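Local coordinates for protein transcription regulator (Lactobacillus plantarum WCFS1, PDB 3CLK) that probably regulates transcription as a dimer of the LacI/GalR type, its periplasmic-binding-protein-like core likely sensing a small effector molecule that tunes DNA binding, at residues A131-Y136 with I190-M195; D108-G113 with R143-K148; Y170-Q175 with D194-G199. All coordinates share one frame; numbering follows the deposited sequence.

Interaction 1 (A131-Y136 with I190-M195); sequences AGIDQY and IAASDM
Strand 128-131 ends beside strand 188-191, and A131 forms the last parallel bridge of the pair. Its N-H reaches I190 O at 2.9 Å in a nearly straight bond (166°), while A131 O receives the N-H of A192 at 2.9 Å in a more bent bond (N-H...O 141°). A131 thus spans A191 by bonding to the residues before and after it, the parallel pattern. Both acceptors are approached almost along their C=O axes.

Beyond the bridge the two segments meet through A192, whose CB points toward 131-136 and nestles against the backbone, 3.3 Å from A131 O and 3.4 Å from G132 C. G132 has a positive phi (87°), and a CB there would press on both A192 CB and the carbonyl O of A131, so a residue without a side chain suits this position. I133 then closes over the methyl. From its CB, the CG1 branch leaves anti to the carbonyl carbon and brings CG1 to 3.5 Å from A192 CB, a snug contact; CG1 also lies 4.1 Å from A192 CA. Its tip, CD1, runs on to R143 of helix 138-153. A branched aliphatic residue suits this place because one branch can lie on the alanine methyl while its tip packs on the neighbouring helix.

A131 packs on A176 and F180 of helix 170-180, whereas I190 meets A116, T117 and L120 of helix 109-121. S193 caps the helix that follows, its OG also bonding Y168 O, and D194 receives the N-H groups of G222 and T223. Parallel strands that break at their C-terminal ends into a loop and a capped helix are characteristic of the Rossmann-like lobe of periplasmic-binding-protein folds, whose loops at this edge commonly line the effector cleft.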
loop_
_atom_site.group_PDB
_atom_site.type_symbol
_atom_site.label_atom_id
_atom_site.label_comp_id
_atom_site.label_asym_id
_atom_site.label_seq_id
_atom_site.Cartn_x
_atom_site.Cartn_y
_atom_site.Cartn_z
ATOM N N ALA B 131 14.883 -11.057 -10.761
ATOM C CA ALA B 131 13.552 -11.630 -10.890
ATOM C C ALA B 131 12.354 -10.705 -10.797
ATOM O O ALA B 131 12.387 -9.678 -10.114
ATOM C CB ALA B 131 13.392 -12.738 -9.861
ATOM N N GLY B 132 11.289 -11.118 -11.486
ATOM C CA GLY B 132 10.031 -10.395 -11.483
ATOM C C GLY B 132 9.807 -9.279 -12.485
ATOM O O GLY B 132 8.712 -8.728 -12.544
ATOM N N ILE B 133 10.812 -8.945 -13.281
ATOM C CA ILE B 133 10.661 -7.844 -14.233
ATOM C C ILE B 133 9.853 -8.177 -15.482
ATOM O O ILE B 133 10.023 -9.233 -16.073
ATOM C CB ILE B 133 12.038 -7.301 -14.679
ATOM C CG1 ILE B 133 12.775 -6.710 -13.476
ATOM C CG2 ILE B 133 11.859 -6.245 -15.758
ATOM C CD1 ILE B 133 14.112 -6.100 -13.810
ATOM N N ASP B 134 8.951 -7.280 -15.864
ATOM C CA ASP B 134 8.175 -7.473 -17.087
ATOM C C ASP B 134 9.141 -6.914 -18.123
ATOM O O ASP B 134 9.239 -5.703 -18.327
ATOM C CB ASP B 134 6.870 -6.668 -17.046
ATOM C CG ASP B 134 5.991 -6.902 -18.275
ATOM O OD1 ASP B 134 6.422 -7.620 -19.204
ATOM O OD2 ASP B 134 4.864 -6.357 -18.311
ATOM N N GLN B 135 9.873 -7.834 -18.741
ATOM C CA GLN B 135 10.920 -7.570 -19.726
ATOM C C GLN B 135 10.566 -6.855 -21.037
ATOM O O GLN B 135 11.454 -6.308 -21.697
ATOM C CB GLN B 135 11.583 -8.909 -20.058
ATOM C CG GLN B 135 13.013 -8.857 -20.501
ATOM C CD GLN B 135 13.600 -10.250 -20.654
ATOM O OE1 GLN B 135 13.463 -11.093 -19.759
ATOM N NE2 GLN B 135 14.263 -10.500 -21.785
ATOM N N TYR B 136 9.295 -6.855 -21.420
ATOM C CA TYR B 136 8.887 -6.233 -22.687
ATOM C C TYR B 136 8.788 -4.708 -22.685
ATOM O O TYR B 136 9.421 -4.040 -23.497
ATOM C CB TYR B 136 7.548 -6.824 -23.155
ATOM C CG TYR B 136 7.541 -8.331 -23.244
ATOM C CD1 TYR B 136 8.401 -9.003 -24.113
ATOM C CD2 TYR B 136 6.683 -9.089 -22.445
ATOM C CE1 TYR B 136 8.409 -10.396 -24.184
ATOM C CE2 TYR B 136 6.682 -10.481 -22.508
ATOM C CZ TYR B 136 7.547 -11.128 -23.379
ATOM O OH TYR B 136 7.547 -12.505 -23.442
ATOM N N ILE B 190 18.362 -9.732 -7.475
ATOM C CA ILE B 190 17.805 -8.395 -7.551
ATOM C C ILE B 190 16.310 -8.570 -7.773
ATOM O O ILE B 190 15.885 -9.288 -8.685
ATOM C CB ILE B 190 18.409 -7.614 -8.732
ATOM C CG1 ILE B 190 19.928 -7.495 -8.539
ATOM C CG2 ILE B 190 17.762 -6.237 -8.841
ATOM C CD1 ILE B 190 20.617 -6.723 -9.612
ATOM N N ALA B 191 15.512 -7.933 -6.927
ATOM C CA ALA B 191 14.062 -8.042 -7.044
ATOM C C ALA B 191 13.506 -6.856 -7.810
ATOM O O ALA B 191 13.925 -5.720 -7.599
ATOM C CB ALA B 191 13.424 -8.131 -5.657
ATOM N N ALA B 192 12.554 -7.138 -8.694
ATOM C CA ALA B 192 11.927 -6.113 -9.522
ATOM C C ALA B 192 11.182 -5.059 -8.719
ATOM O O ALA B 192 10.966 -3.955 -9.202
ATOM C CB ALA B 192 10.961 -6.778 -10.528
ATOM N N SER B 193 10.784 -5.405 -7.496
ATOM C CA SER B 193 10.042 -4.491 -6.636
ATOM C C SER B 193 10.107 -4.990 -5.193
ATOM O O SER B 193 10.527 -6.123 -4.939
ATOM C CB SER B 193 8.569 -4.426 -7.074
ATOM O OG SER B 193 7.861 -5.591 -6.669
ATOM N N ASP B 194 9.675 -4.152 -4.253
ATOM C CA ASP B 194 9.699 -4.547 -2.849
ATOM C C ASP B 194 8.802 -5.758 -2.599
ATOM O O ASP B 194 9.180 -6.656 -1.857
ATOM C CB ASP B 194 9.253 -3.404 -1.927
ATOM C CG ASP B 194 10.115 -2.159 -2.053
ATOM O OD1 ASP B 194 11.310 -2.246 -2.430
ATOM O OD2 ASP B 194 9.589 -1.079 -1.736
HETATM N N MSE B 195 7.607 -5.782 -3.197
HETATM C CA MSE B 195 6.708 -6.919 -3.003
HETATM C C MSE B 195 7.325 -8.177 -3.622
HETATM O O MSE B 195 7.167 -9.282 -3.101
HETATM C CB MSE B 195 5.332 -6.665 -3.643
HETATM C CG MSE B 195 4.492 -5.607 -2.947
HETATM SE SE MSE B 195 4.237 -6.076 -1.078
HETATM C CE MSE B 195 3.383 -7.790 -1.294
#

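Interaction 2 (D108-G113 with R143-K148); sequences DDEDIG and RLAGYK
D109 OD1 is gripped by two N-H groups of one guanidinium. The strong bond comes from R143 NE, 2.7 Å from D109 OD1 and close to straight (162°); R143 NH2 adds a weak one to the same oxygen at 3.2 Å. Together they make a buried salt bridge that uses a single carboxylate oxygen. OD1 lies in the guanidinium plane, at its edge, but the donor NE stands above the carboxylate plane, because the two flat groups are tilted 41° apart and the side chains cross obliquely. R143 can do this because its chain is extended from CG to NE; on the way its CG passes D109 CB at 3.6 Å. I112 runs beside the arginine, pointing the same way, with CD1 near NH2. The paired charges would probably stabilise the ionised aspartate in this buried setting.

Behind the bridge, helices 109-121 and 138-153 meet in a very close crossing: the short segments approach to 6.2 Å at -42°. These helices precede and follow strand 128-131 in the α/β lobe. Two glycines permit the approach, since a CB on G113 would collide with R143 O and one on G146 with E110 O. Alpha hydrogens take that room instead, G146 CA lying 3.2 Å from E110 O and G113 CA 3.4 Å from R143 O, so the packing resembles the right-handed GASright mode of small residues and CA-H...O contacts.

E110 lays its CG over G146 at 3.5 Å from CA, and its carboxylate goes on to a salt bridge with K149. Y147 turns its ring off the helix interface so that its hydroxyl bonds I128 O. At the start of helix 109-121, D108 is the N-cap: its OD1 accepts the D111 N-H at 3.0 Å, from above the carboxylate plane.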
loop_
_atom_site.group_PDB
_atom_site.type_symbol
_atom_site.label_atom_id
_atom_site.label_comp_id
_atom_site.label_asym_id
_atom_site.label_seq_id
_atom_site.Cartn_x
_atom_site.Cartn_y
_atom_site.Cartn_z
ATOM N N ASP B 108 16.089 6.753 -13.628
ATOM C CA ASP B 108 16.792 6.242 -14.792
ATOM C C ASP B 108 16.746 4.734 -14.578
ATOM O O ASP B 108 17.552 4.181 -13.827
ATOM C CB ASP B 108 18.237 6.726 -14.792
ATOM C CG ASP B 108 18.997 6.267 -16.011
ATOM O OD1 ASP B 108 18.787 5.117 -16.453
ATOM O OD2 ASP B 108 19.812 7.052 -16.521
ATOM N N ASP B 109 15.793 4.069 -15.223
ATOM C CA ASP B 109 15.639 2.630 -15.049
ATOM C C ASP B 109 16.892 1.832 -15.338
ATOM O O ASP B 109 17.215 0.901 -14.607
ATOM C CB ASP B 109 14.477 2.106 -15.897
ATOM C CG ASP B 109 13.129 2.502 -15.332
ATOM O OD1 ASP B 109 12.809 2.066 -14.206
ATOM O OD2 ASP B 109 12.395 3.250 -16.000
ATOM N N GLU B 110 17.610 2.177 -16.396
ATOM C CA GLU B 110 18.817 1.427 -16.675
ATOM C C GLU B 110 19.782 1.568 -15.500
ATOM O O GLU B 110 20.384 0.586 -15.064
ATOM C CB GLU B 110 19.497 1.911 -17.959
ATOM C CG GLU B 110 20.641 0.990 -18.362
ATOM C CD GLU B 110 21.385 1.441 -19.602
ATOM O OE1 GLU B 110 20.726 1.805 -20.601
ATOM O OE2 GLU B 110 22.630 1.414 -19.578
ATOM N N ASP B 111 19.925 2.785 -14.983
ATOM C CA ASP B 111 20.831 3.012 -13.860
ATOM C C ASP B 111 20.340 2.300 -12.601
ATOM O O ASP B 111 21.138 1.959 -11.731
ATOM C CB ASP B 111 21.006 4.511 -13.594
ATOM C CG ASP B 111 22.196 4.805 -12.691
ATOM O OD1 ASP B 111 23.295 4.290 -12.969
ATOM O OD2 ASP B 111 22.037 5.552 -11.707
ATOM N N ILE B 112 19.030 2.070 -12.496
ATOM C CA ILE B 112 18.512 1.350 -11.338
ATOM C C ILE B 112 19.058 -0.068 -11.387
ATOM O O ILE B 112 19.605 -0.566 -10.401
ATOM C CB ILE B 112 16.964 1.290 -11.321
ATOM C CG1 ILE B 112 16.395 2.651 -10.912
ATOM C CG2 ILE B 112 16.491 0.182 -10.356
ATOM C CD1 ILE B 112 14.887 2.673 -10.739
ATOM N N GLY B 113 18.920 -0.711 -12.543
ATOM C CA GLY B 113 19.406 -2.071 -12.705
ATOM C C GLY B 113 20.912 -2.144 -12.536
ATOM O O GLY B 113 21.452 -3.118 -11.991
ATOM N N ARG B 143 15.784 -1.532 -17.063
ATOM C CA ARG B 143 16.343 -2.076 -15.833
ATOM C C ARG B 143 17.174 -3.318 -16.136
ATOM O O ARG B 143 18.265 -3.483 -15.599
ATOM C CB ARG B 143 15.224 -2.414 -14.839
ATOM C CG ARG B 143 14.480 -1.183 -14.355
ATOM C CD ARG B 143 13.441 -1.502 -13.283
ATOM N NE ARG B 143 12.744 -0.280 -12.892
ATOM C CZ ARG B 143 11.839 -0.199 -11.921
ATOM N NH1 ARG B 143 11.513 -1.276 -11.222
ATOM N NH2 ARG B 143 11.253 0.964 -11.666
ATOM N N LEU B 144 16.672 -4.174 -17.019
ATOM C CA LEU B 144 17.396 -5.385 -17.369
ATOM C C LEU B 144 18.679 -5.043 -18.122
ATOM O O LEU B 144 19.703 -5.689 -17.921
ATOM C CB LEU B 144 16.528 -6.316 -18.225
ATOM C CG LEU B 144 17.103 -7.726 -18.428
ATOM C CD1 LEU B 144 17.045 -8.494 -17.105
ATOM C CD2 LEU B 144 16.319 -8.471 -19.501
ATOM N N ALA B 145 18.627 -4.030 -18.985
ATOM C CA ALA B 145 19.818 -3.630 -19.731
ATOM C C ALA B 145 20.891 -3.159 -18.749
ATOM O O ALA B 145 22.074 -3.429 -18.943
ATOM C CB ALA B 145 19.482 -2.509 -20.728
ATOM N N GLY B 146 20.464 -2.456 -17.701
ATOM C CA GLY B 146 21.386 -1.969 -16.686
ATOM C C GLY B 146 22.041 -3.131 -15.960
ATOM O O GLY B 146 23.229 -3.084 -15.631
ATOM N N TYR B 147 21.256 -4.176 -15.717
ATOM C CA TYR B 147 21.722 -5.394 -15.051
ATOM C C TYR B 147 22.780 -6.083 -15.907
ATOM O O TYR B 147 23.833 -6.493 -15.400
ATOM C CB TYR B 147 20.534 -6.340 -14.822
ATOM C CG TYR B 147 20.868 -7.808 -14.608
ATOM C CD1 TYR B 147 21.297 -8.285 -13.367
ATOM C CD2 TYR B 147 20.702 -8.730 -15.644
ATOM C CE1 TYR B 147 21.543 -9.660 -13.166
ATOM C CE2 TYR B 147 20.943 -10.080 -15.460
ATOM C CZ TYR B 147 21.358 -10.546 -14.223
ATOM O OH TYR B 147 21.561 -11.900 -14.065
ATOM N N LYS B 148 22.496 -6.210 -17.205
ATOM C CA LYS B 148 23.423 -6.864 -18.134
ATOM C C LYS B 148 24.702 -6.057 -18.344
ATOM O O LYS B 148 25.758 -6.624 -18.604
ATOM C CB LYS B 148 22.745 -7.118 -19.487
ATOM C CG LYS B 148 21.686 -8.210 -19.451
ATOM C CD LYS B 148 21.080 -8.463 -20.828
ATOM C CE LYS B 148 19.961 -9.487 -20.727
ATOM N NZ LYS B 148 19.351 -9.819 -22.047
#

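Interaction 3 (Y170-Q175 with D194-G199); sequences YTSGEQ and DMTAIG
The Y170 ring lies against the backbone of helix 194-206 at G199. G199 CA stands over one face, 3.9 Å from the ring centroid of Y170 and 29° off the ring normal, a CH-pi contact. I198 touches the ring edge, its CG2 3.6 Å from Y170 CE1. Selenomethionine M195 crosses the tyrosine at about a right angle, bending its chain so that CE comes to 3.6 Å from Y170 CB. The ring reaches this place because CG is anti to the backbone N (chi1 172°). An alanine here would lose the ring and would probably leave G199 and I198 poorly packed.

Next come the backbones. Y170 CA approaches M195 O at 3.2 Å and G173 CA approaches T196 O at 3.4 Å, both as CA-H...O contacts. A CB on G173 would collide with T196 O, and one on G199 with Y170 O; the two glycines therefore let the segment axes close to 6.4 Å at -37°.

Farther out, polar side chains tie the two helices to the loop before 170 and to each other: T196 OG1 and S172 OG both bond S169 O, T196 OG1 also bonds S193 OG, and the Y170 hydroxyl bonds N202 of helix 194-206. Threonine suits its site twice over, since its CG2 packs on G173 CA.

I228 of the second subunit packs on Y170, M195 and I198, so this corner borders the dimer interface. Within the chain, helices 170-180 and 194-206 precede and follow strand 188-191, and T196 and A197 rest on A191 of that strand.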
loop_
_atom_site.group_PDB
_atom_site.type_symbol
_atom_site.label_atom_id
_atom_site.label_comp_id
_atom_site.label_asym_id
_atom_site.label_seq_id
_atom_site.Cartn_x
_atom_site.Cartn_y
_atom_site.Cartn_z
ATOM N N TYR B 170 4.211 -9.893 -5.674
ATOM C CA TYR B 170 4.729 -10.752 -4.623
ATOM C C TYR B 170 4.792 -12.189 -5.155
ATOM O O TYR B 170 5.780 -12.897 -4.951
ATOM C CB TYR B 170 3.803 -10.691 -3.413
ATOM C CG TYR B 170 4.133 -11.686 -2.330
ATOM C CD1 TYR B 170 5.095 -11.402 -1.365
ATOM C CD2 TYR B 170 3.449 -12.899 -2.246
ATOM C CE1 TYR B 170 5.364 -12.297 -0.332
ATOM C CE2 TYR B 170 3.715 -13.802 -1.215
ATOM C CZ TYR B 170 4.670 -13.490 -0.265
ATOM O OH TYR B 170 4.923 -14.374 0.760
ATOM N N THR B 171 3.738 -12.611 -5.849
ATOM C CA THR B 171 3.689 -13.961 -6.402
ATOM C C THR B 171 4.835 -14.252 -7.373
ATOM O O THR B 171 5.414 -15.334 -7.351
ATOM C CB THR B 171 2.347 -14.222 -7.119
ATOM O OG1 THR B 171 1.280 -14.162 -6.161
ATOM C CG2 THR B 171 2.348 -15.601 -7.775
ATOM N N SER B 172 5.165 -13.290 -8.227
ATOM C CA SER B 172 6.239 -13.495 -9.180
ATOM C C SER B 172 7.576 -13.700 -8.450
ATOM O O SER B 172 8.483 -14.361 -8.959
ATOM C CB SER B 172 6.315 -12.316 -10.150
ATOM O OG SER B 172 6.493 -11.095 -9.463
ATOM N N GLY B 173 7.685 -13.131 -7.254
ATOM C CA GLY B 173 8.896 -13.290 -6.468
ATOM C C GLY B 173 8.962 -14.725 -5.983
ATOM O O GLY B 173 9.993 -15.390 -6.096
ATOM N N GLU B 174 7.852 -15.216 -5.438
ATOM C CA GLU B 174 7.812 -16.594 -4.966
ATOM C C GLU B 174 8.057 -17.569 -6.116
ATOM O O GLU B 174 8.785 -18.561 -5.957
ATOM C CB GLU B 174 6.452 -16.931 -4.363
ATOM C CG GLU B 174 6.068 -16.192 -3.097
ATOM C CD GLU B 174 4.722 -16.683 -2.592
ATOM O OE1 GLU B 174 3.767 -16.689 -3.396
ATOM O OE2 GLU B 174 4.618 -17.066 -1.415
ATOM N N GLN B 175 7.434 -17.295 -7.263
ATOM C CA GLN B 175 7.550 -18.172 -8.429
ATOM C C GLN B 175 8.959 -18.201 -8.988
ATOM O O GLN B 175 9.469 -19.255 -9.353
ATOM C CB GLN B 175 6.561 -17.751 -9.533
ATOM C CG GLN B 175 5.078 -17.898 -9.132
ATOM C CD GLN B 175 4.779 -19.259 -8.533
ATOM O OE1 GLN B 175 5.181 -19.551 -7.408
ATOM N NE2 GLN B 175 4.077 -20.106 -9.290
ATOM N N ASP B 194 9.675 -4.152 -4.253
ATOM C CA ASP B 194 9.699 -4.547 -2.849
ATOM C C ASP B 194 8.802 -5.758 -2.599
ATOM O O ASP B 194 9.180 -6.656 -1.857
ATOM C CB ASP B 194 9.253 -3.404 -1.927
ATOM C CG ASP B 194 10.115 -2.159 -2.053
ATOM O OD1 ASP B 194 11.310 -2.246 -2.430
ATOM O OD2 ASP B 194 9.589 -1.079 -1.736
HETATM N N MSE B 195 7.607 -5.782 -3.197
HETATM C CA MSE B 195 6.708 -6.919 -3.003
HETATM C C MSE B 195 7.325 -8.177 -3.622
HETATM O O MSE B 195 7.167 -9.282 -3.101
HETATM C CB MSE B 195 5.332 -6.665 -3.643
HETATM C CG MSE B 195 4.492 -5.607 -2.947
HETATM SE SE MSE B 195 4.237 -6.076 -1.078
HETATM C CE MSE B 195 3.383 -7.790 -1.294
ATOM N N THR B 196 8.008 -8.016 -4.748
ATOM C CA THR B 196 8.651 -9.158 -5.392
ATOM C C THR B 196 9.755 -9.671 -4.460
ATOM O O THR B 196 9.921 -10.878 -4.269
ATOM C CB THR B 196 9.227 -8.759 -6.779
ATOM O OG1 THR B 196 8.137 -8.503 -7.680
ATOM C CG2 THR B 196 10.100 -9.889 -7.363
ATOM N N ALA B 197 10.488 -8.749 -3.846
ATOM C CA ALA B 197 11.558 -9.124 -2.931
ATOM C C ALA B 197 11.020 -9.904 -1.736
ATOM O O ALA B 197 11.657 -10.840 -1.254
ATOM C CB ALA B 197 12.281 -7.879 -2.449
ATOM N N ILE B 198 9.845 -9.533 -1.250
ATOM C CA ILE B 198 9.306 -10.242 -0.108
ATOM C C ILE B 198 8.971 -11.676 -0.515
ATOM O O ILE B 198 9.211 -12.603 0.252
ATOM C CB ILE B 198 8.072 -9.516 0.474
ATOM C CG1 ILE B 198 8.459 -8.096 0.897
ATOM C CG2 ILE B 198 7.565 -10.252 1.720
ATOM C CD1 ILE B 198 7.314 -7.312 1.495
ATOM N N GLY B 199 8.452 -11.860 -1.731
ATOM C CA GLY B 199 8.128 -13.202 -2.201
ATOM C C GLY B 199 9.389 -14.051 -2.317
ATOM O O GLY B 199 9.415 -15.227 -1.940
#

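In the fold
Interaction 1 lies between the other two, a strand-end pairing with a helix pair on either side of the sheet. Interaction 2 lies about 11 Å away, centre to centre, and meets it where R143 NH1 comes to 3.4 Å from A192 O and where I190 packs on Y147. Interaction 3, about 8 Å away, centre to centre, shares D194 and M195 with it and packs A197 CB at 3.4 Å from A191 CB. Interactions 2 and 3 do not touch: their centres are about 19 Å apart and their nearest atoms about 8 Å. Both are glycine-mediated helix crossings. The loops of interaction 1 probably border the effector cleft, as in LacI-type relatives, while interaction 3 faces the second subunit.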